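Local coordinates for phenazine biosynthesis protein, PhzF family (Bacillus anthracis, PDB 3EDN) that is of unconfirmed function but, as a PhzF-family protein with a diaminopimelate epimerase-like fold, may act as an isomerase related to those of phenazine biosynthesis, at residues L84-L89 and G115-K120; V184-L189 and S218-T223. All coordinates share one frame; numbering follows the deposited sequence.

Interaction 1. Residues L84-L89 and G115-K120; sequences LRERGL and GETFIK. With SO4 (sulfate ion), chain D.
Thr117 OG1 donates a hydrogen bond of 2.8 Å to Glu86 OE1, joining the end of helix 74-86 to the first residue of strand 117-122. The hydroxyl comes from above the carboxylate, 53° out of its plane. A bend at chi2 (-61°) turns the end of Glu86 toward the threonine, and the two side chains slide past each other in opposite directions. Because Glu86 was modelled in two conformers, the bond may be present only part of the time. Thr117 turns its other branch to the helix as well, with CG2 at 4.1 Å from Arg85 CG; Arg85 also has two conformers, and the two side chains cross at about a right angle. Ile109 touches both Arg85 and Thr117, and Tyr82 of the helix also packs on the threonine.

Next to Glu86 in sequence, Arg87 holds a sulfate ion, probably from the crystallisation liquor. O4 of the sulfate lies in the guanidinium plane at its edge, gripped by Arg87 NH1 and NH2, each 2.9 Å away. NH2 adds a weak bond to O1 of the sulfate. Arg87 NE is hydrogen-bonded to Tyr9 OH, which would limit the rotation of the guanidinium.

The helix ends in a Schellman motif: Leu89 N bonds to Leu84 O (2.9 Å) and Gly88 N to Arg85 O, while Gly88 takes a positive phi of 80°. Farther along the strand, Ile119 packs on Ile81. This meeting of helix and strand is consistent with the diaminopimelate epimerase-like fold, in which each domain wraps its strands around a central helix.

Interaction 2. Residues V184-L189 and S218-T223; sequences VFPSVL and SAYAGT
A small, mostly apolar contact at the protein surface joins the short, weakly bonded helix 185-188 to the loop that connects strand 211-216 with strand 225-226. Pro186 makes it, meeting Ala219 and Tyr220, and no hydrogen bond crosses between the two segments. The methyl of Ala219 sits against the proline ring, with Ala219 CB 3.5 Å from both Pro186 CG and Pro186 CD, tighter than ordinary van der Waals packing. Tyr220 comes alongside the same ring. Its hydroxyl end does most of the touching: Tyr220 OH lies 3.6 Å from both Pro186 CG and Pro186 CB, and Tyr220 CE1 is 3.8 Å from Pro186 CG. The proline approaches the aromatic ring obliquely, and the two side chains run past each other in opposite directions. Ala219 CB also lies over one face of the Tyr220 ring, displaced toward its rim, so this methyl is tight on the proline and looser over the tyrosine.

Each segment has its own internal bracing. Ser218 OG accepts from Tyr220 N at 3.1 Å, forming an ST turn within a type I beta turn that runs from Ser218 to Ala221. Tyr220 CG lies anti to the carbonyl carbon (chi1 -54°), and from this turn the phenol reaches across to the proline. On the helix side, Ser187 OG donates to Val184 O at 2.8 Å, meeting a lone pair in the carbonyl plane, while Phe185 O accepts from both Val188 N and Leu189 N.

Below the surface, Phe185 and Leu189 pack on Ile197 of strand 196-201. Val188 rests on Glu137 and Leu138 of helix 135-141, with Phe131 touching Val188 and Leu189, and Tyr220 also leans on Asn194 in the loop before that strand.

Interactions 1 and 2 lie on opposite sides of the chain's centre, 36 Å apart between their centres and about 23 Å between their nearest atoms. They do not touch, and they follow one another in series along the chain. Interaction 1 ties a helix end to a strand with a polar bond, whereas interaction 2 is van der Waals contact with no hydrogen bond across it. Their centres lie 18 and 19 Å from the centre of the chain. In relatives with this fold the active site lies in the cleft between the two domains; neither contact can be assigned to it here. The sulfate on Arg87 and another near the Glu86 side chain probably came from the crystallisation liquor.

Interaction 1. Residues L84-L89 and G115-K120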
loop_
_atom_site.group_PDB
_atom_site.type_symbol
_atom_site.label_atom_id
_atom_site.label_comp_id
_atom_site.label_asym_id
_atom_site.label_seq_id
_atom_site.Cartn_x
_atom_site.Cartn_y
_atom_site.Cartn_z
ATOM N N LEU A 84 10.132 -18.864 -3.800
ATOM C CA LEU A 84 11.168 -18.294 -2.923
ATOM C C LEU A 84 12.165 -19.354 -2.486
ATOM O O LEU A 84 13.377 -19.140 -2.515
ATOM C CB LEU A 84 10.552 -17.630 -1.690
ATOM C CG LEU A 84 9.707 -16.379 -1.904
ATOM C CD1 LEU A 84 8.912 -16.019 -0.671
ATOM C CD2 LEU A 84 10.618 -15.199 -2.268
ATOM N N ARG A 85 11.660 -20.502 -2.067
ATOM C CA ARG A 85 12.535 -21.557 -1.587
ATOM C C ARG A 85 13.438 -22.073 -2.705
ATOM O O ARG A 85 14.659 -22.148 -2.537
ATOM C CB ARG A 85 11.695 -22.683 -0.974
ATOM C CG ARG A 85 12.461 -23.964 -0.682
ATOM C CD ARG A 85 13.206 -23.920 0.643
ATOM N NE ARG A 85 13.697 -25.257 0.958
ATOM C CZ ARG A 85 13.847 -25.752 2.181
ATOM N NH1 ARG A 85 13.554 -25.028 3.252
ATOM N NH2 ARG A 85 14.291 -26.990 2.328
ATOM N N GLU A 86 12.850 -22.414 -3.848
ATOM C CA GLU A 86 13.612 -23.025 -4.920
ATOM C C GLU A 86 14.618 -22.064 -5.538
ATOM O O GLU A 86 15.600 -22.496 -6.129
ATOM C CB GLU A 86 12.656 -23.589 -5.973
ATOM C CG GLU A 86 11.882 -24.788 -5.456
ATOM C CD GLU A 86 12.797 -25.930 -5.058
ATOM O OE1 GLU A 86 13.001 -26.151 -3.841
ATOM O OE2 GLU A 86 13.343 -26.577 -5.967
ATOM N N ARG A 87 14.355 -20.764 -5.413
ATOM C CA ARG A 87 15.255 -19.739 -5.975
ATOM C C ARG A 87 16.378 -19.330 -5.037
ATOM O O ARG A 87 17.226 -18.521 -5.416
ATOM C CB ARG A 87 14.467 -18.493 -6.387
ATOM C CG ARG A 87 13.570 -18.798 -7.556
ATOM C CD ARG A 87 12.733 -17.626 -8.063
ATOM N NE ARG A 87 12.248 -18.040 -9.363
ATOM C CZ ARG A 87 12.848 -17.745 -10.516
ATOM N NH1 ARG A 87 13.895 -16.920 -10.541
ATOM N NH2 ARG A 87 12.356 -18.238 -11.641
ATOM N N GLY A 88 16.388 -19.859 -3.820
ATOM C CA GLY A 88 17.412 -19.471 -2.840
ATOM C C GLY A 88 17.145 -18.162 -2.127
ATOM O O GLY A 88 18.074 -17.483 -1.674
ATOM N N LEU A 89 15.864 -17.809 -2.010
ATOM C CA LEU A 89 15.445 -16.500 -1.492
ATOM C C LEU A 89 14.922 -16.558 -0.058
ATOM O O LEU A 89 14.488 -15.525 0.473
ATOM C CB LEU A 89 14.384 -15.874 -2.421
ATOM C CG LEU A 89 14.895 -15.595 -3.839
ATOM C CD1 LEU A 89 13.741 -15.181 -4.761
ATOM C CD2 LEU A 89 15.948 -14.487 -3.807
ATOM N N GLY A 115 11.462 -35.941 -4.294
ATOM C CA GLY A 115 12.505 -34.945 -4.121
ATOM C C GLY A 115 12.014 -33.529 -4.357
ATOM O O GLY A 115 12.793 -32.577 -4.290
ATOM N N GLU A 116 10.719 -33.398 -4.619
ATOM C CA GLU A 116 10.070 -32.112 -4.876
ATOM C C GLU A 116 9.734 -31.379 -3.577
ATOM O O GLU A 116 9.221 -31.995 -2.641
ATOM C CB GLU A 116 8.762 -32.325 -5.648
ATOM C CG GLU A 116 8.863 -33.134 -6.939
ATOM C CD GLU A 116 7.578 -33.084 -7.752
ATOM O OE1 GLU A 116 6.626 -33.831 -7.426
ATOM O OE2 GLU A 116 7.508 -32.286 -8.718
ATOM N N THR A 117 9.986 -30.079 -3.532
ATOM C CA THR A 117 9.620 -29.269 -2.388
ATOM C C THR A 117 8.109 -29.100 -2.311
ATOM O O THR A 117 7.453 -28.770 -3.309
ATOM C CB THR A 117 10.308 -27.901 -2.443
ATOM O OG1 THR A 117 11.726 -28.077 -2.251
ATOM C CG2 THR A 117 9.757 -26.978 -1.364
ATOM N N PHE A 118 7.565 -29.367 -1.127
ATOM C CA PHE A 118 6.148 -29.206 -0.850
ATOM C C PHE A 118 5.937 -28.142 0.214
ATOM O O PHE A 118 6.711 -28.039 1.164
ATOM C CB PHE A 118 5.574 -30.549 -0.359
ATOM C CG PHE A 118 4.980 -31.384 -1.452
ATOM C CD1 PHE A 118 5.762 -31.874 -2.498
ATOM C CD2 PHE A 118 3.623 -31.648 -1.459
ATOM C CE1 PHE A 118 5.172 -32.630 -3.518
ATOM C CE2 PHE A 118 3.051 -32.397 -2.455
ATOM C CZ PHE A 118 3.815 -32.882 -3.485
ATOM N N ILE A 119 4.889 -27.350 0.042
ATOM C CA ILE A 119 4.539 -26.264 0.958
ATOM C C ILE A 119 3.229 -26.663 1.630
ATOM O O ILE A 119 2.228 -26.912 0.939
ATOM C CB ILE A 119 4.294 -24.946 0.194
ATOM C CG1 ILE A 119 5.488 -24.621 -0.717
ATOM C CG2 ILE A 119 3.990 -23.814 1.151
ATOM C CD1 ILE A 119 6.840 -24.643 -0.031
ATOM N N LYS A 120 3.232 -26.688 2.962
ATOM C CA LYS A 120 2.116 -27.234 3.742
ATOM C C LYS A 120 1.516 -26.139 4.606
ATOM O O LYS A 120 2.242 -25.371 5.235
ATOM C CB LYS A 120 2.617 -28.386 4.615
ATOM C CG LYS A 120 1.543 -29.102 5.422
ATOM C CD LYS A 120 2.182 -30.273 6.187
ATOM C CE LYS A 120 1.188 -30.968 7.096
ATOM N NZ LYS A 120 1.872 -32.039 7.899
HETATM S S SO4 D . 14.997 -17.892 -13.901
HETATM O O1 SO4 D . 14.474 -19.181 -13.470
HETATM O O2 SO4 D . 16.328 -17.671 -13.352
HETATM O O3 SO4 D . 15.107 -17.883 -15.360
HETATM O O4 SO4 D . 14.116 -16.816 -13.476
#

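Interaction 2. Residues V184-L189 and S218-T223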
loop_
_atom_site.group_PDB
_atom_site.type_symbol
_atom_site.label_atom_id
_atom_site.label_comp_id
_atom_site.label_asym_id
_atom_site.label_seq_id
_atom_site.Cartn_x
_atom_site.Cartn_y
_atom_site.Cartn_z
ATOM N N VAL A 184 -27.606 -21.199 -12.688
ATOM C CA VAL A 184 -28.761 -21.838 -12.062
ATOM C C VAL A 184 -28.449 -22.416 -10.695
ATOM O O VAL A 184 -29.355 -22.846 -9.986
ATOM C CB VAL A 184 -29.407 -22.922 -12.966
ATOM C CG1 VAL A 184 -29.573 -22.395 -14.389
ATOM C CG2 VAL A 184 -28.604 -24.222 -12.947
ATOM N N PHE A 185 -27.173 -22.409 -10.304
ATOM C CA PHE A 185 -26.796 -22.972 -9.006
ATOM C C PHE A 185 -27.598 -22.420 -7.815
ATOM O O PHE A 185 -28.080 -23.200 -6.998
ATOM C CB PHE A 185 -25.290 -22.815 -8.729
ATOM C CG PHE A 185 -24.394 -23.659 -9.627
ATOM C CD1 PHE A 185 -24.913 -24.615 -10.493
ATOM C CD2 PHE A 185 -23.021 -23.507 -9.568
ATOM C CE1 PHE A 185 -24.073 -25.373 -11.306
ATOM C CE2 PHE A 185 -22.173 -24.266 -10.363
ATOM C CZ PHE A 185 -22.690 -25.198 -11.234
ATOM N N PRO A 186 -27.734 -21.081 -7.699
ATOM C CA PRO A 186 -28.449 -20.522 -6.547
ATOM C C PRO A 186 -29.857 -21.082 -6.338
ATOM O O PRO A 186 -30.307 -21.198 -5.195
ATOM C CB PRO A 186 -28.515 -19.021 -6.865
ATOM C CG PRO A 186 -27.337 -18.779 -7.721
ATOM C CD PRO A 186 -27.220 -20.018 -8.579
ATOM N N SER A 187 -30.540 -21.428 -7.428
ATOM C CA SER A 187 -31.902 -21.950 -7.326
ATOM C C SER A 187 -31.928 -23.380 -6.797
ATOM O O SER A 187 -32.917 -23.805 -6.191
ATOM C CB SER A 187 -32.635 -21.863 -8.670
ATOM O OG SER A 187 -32.080 -22.757 -9.620
ATOM N N VAL A 188 -30.838 -24.111 -7.022
ATOM C CA VAL A 188 -30.725 -25.499 -6.586
ATOM C C VAL A 188 -30.176 -25.573 -5.167
ATOM O O VAL A 188 -30.570 -26.434 -4.385
ATOM C CB VAL A 188 -29.803 -26.316 -7.519
ATOM C CG1 VAL A 188 -29.602 -27.730 -6.972
ATOM C CG2 VAL A 188 -30.368 -26.353 -8.941
ATOM N N LEU A 189 -29.272 -24.656 -4.840
ATOM C CA LEU A 189 -28.574 -24.665 -3.550
ATOM C C LEU A 189 -29.211 -23.726 -2.532
ATOM O O LEU A 189 -28.613 -22.718 -2.165
ATOM C CB LEU A 189 -27.101 -24.276 -3.741
ATOM C CG LEU A 189 -26.312 -25.089 -4.777
ATOM C CD1 LEU A 189 -24.916 -24.514 -4.972
ATOM C CD2 LEU A 189 -26.251 -26.560 -4.385
ATOM N N SER A 218 -19.139 -20.578 -8.302
ATOM C CA SER A 218 -20.480 -20.171 -7.914
ATOM C C SER A 218 -21.063 -19.294 -9.016
ATOM O O SER A 218 -20.351 -18.839 -9.920
ATOM C CB SER A 218 -20.456 -19.412 -6.591
ATOM O OG SER A 218 -20.104 -18.062 -6.802
ATOM N N ALA A 219 -22.365 -19.056 -8.943
ATOM C CA ALA A 219 -23.018 -18.179 -9.901
ATOM C C ALA A 219 -22.451 -16.762 -9.807
ATOM O O ALA A 219 -22.475 -16.010 -10.783
ATOM C CB ALA A 219 -24.511 -18.163 -9.652
ATOM N N TYR A 220 -21.933 -16.415 -8.632
ATOM C CA TYR A 220 -21.512 -15.049 -8.317
ATOM C C TYR A 220 -20.025 -14.790 -8.578
ATOM O O TYR A 220 -19.492 -13.729 -8.229
ATOM C CB TYR A 220 -21.876 -14.732 -6.866
ATOM C CG TYR A 220 -23.337 -14.989 -6.593
ATOM C CD1 TYR A 220 -23.759 -16.167 -5.978
ATOM C CD2 TYR A 220 -24.302 -14.071 -6.991
ATOM C CE1 TYR A 220 -25.114 -16.407 -5.741
ATOM C CE2 TYR A 220 -25.653 -14.303 -6.766
ATOM C CZ TYR A 220 -26.053 -15.466 -6.143
ATOM O OH TYR A 220 -27.399 -15.676 -5.927
ATOM N N ALA A 221 -19.358 -15.758 -9.198
ATOM C CA ALA A 221 -17.909 -15.706 -9.388
ATOM C C ALA A 221 -17.494 -15.158 -10.754
ATOM O O ALA A 221 -16.398 -14.606 -10.904
ATOM C CB ALA A 221 -17.305 -17.081 -9.166
ATOM N N GLY A 222 -18.367 -15.324 -11.747
ATOM C CA GLY A 222 -18.074 -14.898 -13.114
ATOM C C GLY A 222 -17.464 -16.016 -13.938
ATOM O O GLY A 222 -17.904 -16.292 -15.058
ATOM N N THR A 223 -16.447 -16.659 -13.375
ATOM C CA THR A 223 -15.773 -17.792 -14.001
ATOM C C THR A 223 -16.638 -19.051 -14.006
ATOM O O THR A 223 -17.673 -19.115 -13.332
ATOM C CB THR A 223 -14.460 -18.130 -13.267
ATOM O OG1 THR A 223 -14.752 -18.479 -11.906
ATOM C CG2 THR A 223 -13.500 -16.940 -13.301
#